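Long-range contact in ykuJ (Bacillus subtilis, PDB 2FFG), which is of unknown function, a small alpha+beta protein of the DUF1797 family with two chains in its assembly: residues A[13-18]-A[39-44]. Residues are numbered along the deposited sequence; the frame is centred on the assembly and turned at random.
Sequences SLQETA and VKYFEK
S13 O, on the helix whose A18 meets Y41, takes two donors from T17: the backbone N at 2.9 Å and the hydroxyl OG1 at 2.7 Å, which arrive from opposite faces of the carbonyl plane. T17 thus ties its side chain back to its own helix, while L14, Q15 and A18 meet the strand. The ring of Y41 lies beneath Q15, whose CB sits over its centre, 3.5 Å from the centroid, in a CH-pi contact almost on the ring normal. A18 CB comes in at the ring edge, in plane, 3.5 Å from Y41 CD2. L14 CG stands anti to the backbone N (chi1 -167°), and beyond it CD1 packs 3.4 Å from Y41 CB, the side chains of L14 and Y41 running opposite ways as they pass. An alanine in place of Y41 would probably open a gap beneath Q15 CB and beside A18 CB, and take from F48 the ring it meets. Past the strand end, the carboxyl group of E43 lies close to A18 O, on a poorly ordered side chain that also touches a crystal neighbour. The segment axes approach to 8.4 Å and cross at -43°, as helix 3-21 packs on the antiparallel sheet. Strand 34-42 runs between strands 25-31 and 47-54; V39 reaches L11 of the helix, and the Y41 ring meets F48 on strand 47-54.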
loop_
_atom_site.group_PDB
_atom_site.type_symbol
_atom_site.label_atom_id
_atom_site.label_comp_id
_atom_site.label_asym_id
_atom_site.label_seq_id
_atom_site.Cartn_x
_atom_site.Cartn_y
_atom_site.Cartn_z
ATOM N N SER A 13 2.087 -4.511 7.216
ATOM C CA SER A 13 2.080 -3.056 7.212
ATOM C C SER A 13 0.655 -2.556 7.405
ATOM O O SER A 13 0.443 -1.448 7.890
ATOM C CB SER A 13 2.674 -2.506 5.906
ATOM O OG SER A 13 1.983 -2.988 4.772
ATOM N N LEU A 14 -0.317 -3.390 7.043
ATOM C CA LEU A 14 -1.727 -3.041 7.190
ATOM C C LEU A 14 -2.086 -2.965 8.675
ATOM O O LEU A 14 -2.773 -2.039 9.101
ATOM C CB LEU A 14 -2.604 -4.081 6.468
ATOM C CG LEU A 14 -4.108 -3.879 6.178
ATOM C CD1 LEU A 14 -4.955 -4.395 7.313
ATOM C CD2 LEU A 14 -4.401 -2.415 5.898
ATOM N N GLN A 15 -1.623 -3.927 9.467
ATOM C CA GLN A 15 -1.924 -3.903 10.896
ATOM C C GLN A 15 -1.073 -2.838 11.575
ATOM O O GLN A 15 -1.539 -2.112 12.450
ATOM C CB GLN A 15 -1.659 -5.270 11.538
ATOM C CG GLN A 15 -0.381 -5.938 11.087
ATOM C CD GLN A 15 0.030 -7.080 11.996
ATOM O OE1 GLN A 15 -0.798 -7.899 12.405
ATOM N NE2 GLN A 15 1.326 -7.149 12.310
ATOM N N GLU A 16 0.179 -2.754 11.154
ATOM C CA GLU A 16 1.106 -1.780 11.695
ATOM C C GLU A 16 0.496 -0.387 11.572
ATOM O O GLU A 16 0.541 0.417 12.505
ATOM C CB GLU A 16 2.420 -1.871 10.917
ATOM C CG GLU A 16 3.446 -0.808 11.230
ATOM C CD GLU A 16 4.696 -0.953 10.368
ATOM O OE1 GLU A 16 4.557 -1.040 9.125
ATOM O OE2 GLU A 16 5.812 -0.977 10.935
ATOM N N THR A 17 -0.095 -0.110 10.418
ATOM C CA THR A 17 -0.705 1.188 10.180
ATOM C C THR A 17 -1.994 1.370 10.972
ATOM O O THR A 17 -2.348 2.486 11.350
ATOM C CB THR A 17 -0.987 1.379 8.682
ATOM O OG1 THR A 17 0.245 1.281 7.957
ATOM C CG2 THR A 17 -1.614 2.732 8.422
ATOM N N ALA A 18 -2.688 0.271 11.239
ATOM C CA ALA A 18 -3.932 0.330 11.989
ATOM C C ALA A 18 -3.714 0.583 13.481
ATOM O O ALA A 18 -4.514 1.265 14.126
ATOM C CB ALA A 18 -4.705 -0.954 11.795
ATOM N N VAL A 39 -9.301 -6.772 2.869
ATOM C CA VAL A 39 -9.072 -7.226 4.225
ATOM C C VAL A 39 -9.052 -6.028 5.161
ATOM O O VAL A 39 -8.461 -4.998 4.858
ATOM C CB VAL A 39 -7.738 -8.021 4.343
ATOM C CG1 VAL A 39 -6.583 -7.173 3.846
ATOM C CG2 VAL A 39 -7.498 -8.442 5.793
ATOM N N LYS A 40 -9.726 -6.168 6.290
ATOM C CA LYS A 40 -9.779 -5.107 7.279
ATOM C C LYS A 40 -9.178 -5.631 8.580
ATOM O O LYS A 40 -9.479 -6.750 9.019
ATOM C CB LYS A 40 -11.228 -4.677 7.490
ATOM C CG LYS A 40 -11.406 -3.424 8.312
ATOM C CD LYS A 40 -12.849 -2.937 8.226
ATOM C CE LYS A 40 -13.034 -1.604 8.933
ATOM N NZ LYS A 40 -14.426 -1.095 8.802
ATOM N N TYR A 41 -8.301 -4.841 9.180
ATOM C CA TYR A 41 -7.672 -5.237 10.428
ATOM C C TYR A 41 -8.287 -4.512 11.608
ATOM O O TYR A 41 -8.285 -3.281 11.647
ATOM C CB TYR A 41 -6.170 -4.948 10.401
ATOM C CG TYR A 41 -5.484 -5.345 11.687
ATOM C CD1 TYR A 41 -5.313 -6.688 12.012
ATOM C CD2 TYR A 41 -5.029 -4.386 12.589
ATOM C CE1 TYR A 41 -4.703 -7.078 13.202
ATOM C CE2 TYR A 41 -4.413 -4.761 13.794
ATOM C CZ TYR A 41 -4.254 -6.113 14.090
ATOM O OH TYR A 41 -3.638 -6.502 15.260
ATOM N N PHE A 42 -8.818 -5.272 12.563
ATOM C CA PHE A 42 -9.409 -4.683 13.760
ATOM C C PHE A 42 -8.463 -4.904 14.930
ATOM O O PHE A 42 -8.219 -6.041 15.317
ATOM C CB PHE A 42 -10.757 -5.328 14.083
ATOM C CG PHE A 42 -11.799 -5.121 13.028
ATOM C CD1 PHE A 42 -11.808 -5.895 11.873
ATOM C CD2 PHE A 42 -12.768 -4.140 13.178
ATOM C CE1 PHE A 42 -12.769 -5.689 10.883
ATOM C CE2 PHE A 42 -13.734 -3.927 12.195
ATOM C CZ PHE A 42 -13.733 -4.701 11.048
ATOM N N GLU A 43 -7.920 -3.825 15.490
ATOM C CA GLU A 43 -7.012 -3.957 16.630
ATOM C C GLU A 43 -7.821 -4.108 17.908
ATOM O O GLU A 43 -7.343 -3.812 19.002
ATOM C CB GLU A 43 -6.091 -2.749 16.740
ATOM C CG GLU A 43 -6.780 -1.477 17.164
ATOM C CD GLU A 43 -6.285 -0.291 16.377
ATOM O OE1 GLU A 43 -6.492 -0.272 15.145
ATOM O OE2 GLU A 43 -5.686 0.615 16.987
ATOM N N LYS A 44 -9.058 -4.568 17.737
ATOM C CA LYS A 44 -9.985 -4.824 18.832
ATOM C C LYS A 44 -9.703 -6.278 19.182
ATOM O O LYS A 44 -10.554 -7.025 19.669
ATOM C CB LYS A 44 -11.423 -4.645 18.348
ATOM C CG LYS A 44 -11.715 -3.251 17.805
ATOM C CD LYS A 44 -11.094 -3.035 16.433
ATOM C CE LYS A 44 -11.202 -1.591 15.973
ATOM N NZ LYS A 44 -10.254 -0.718 16.709
#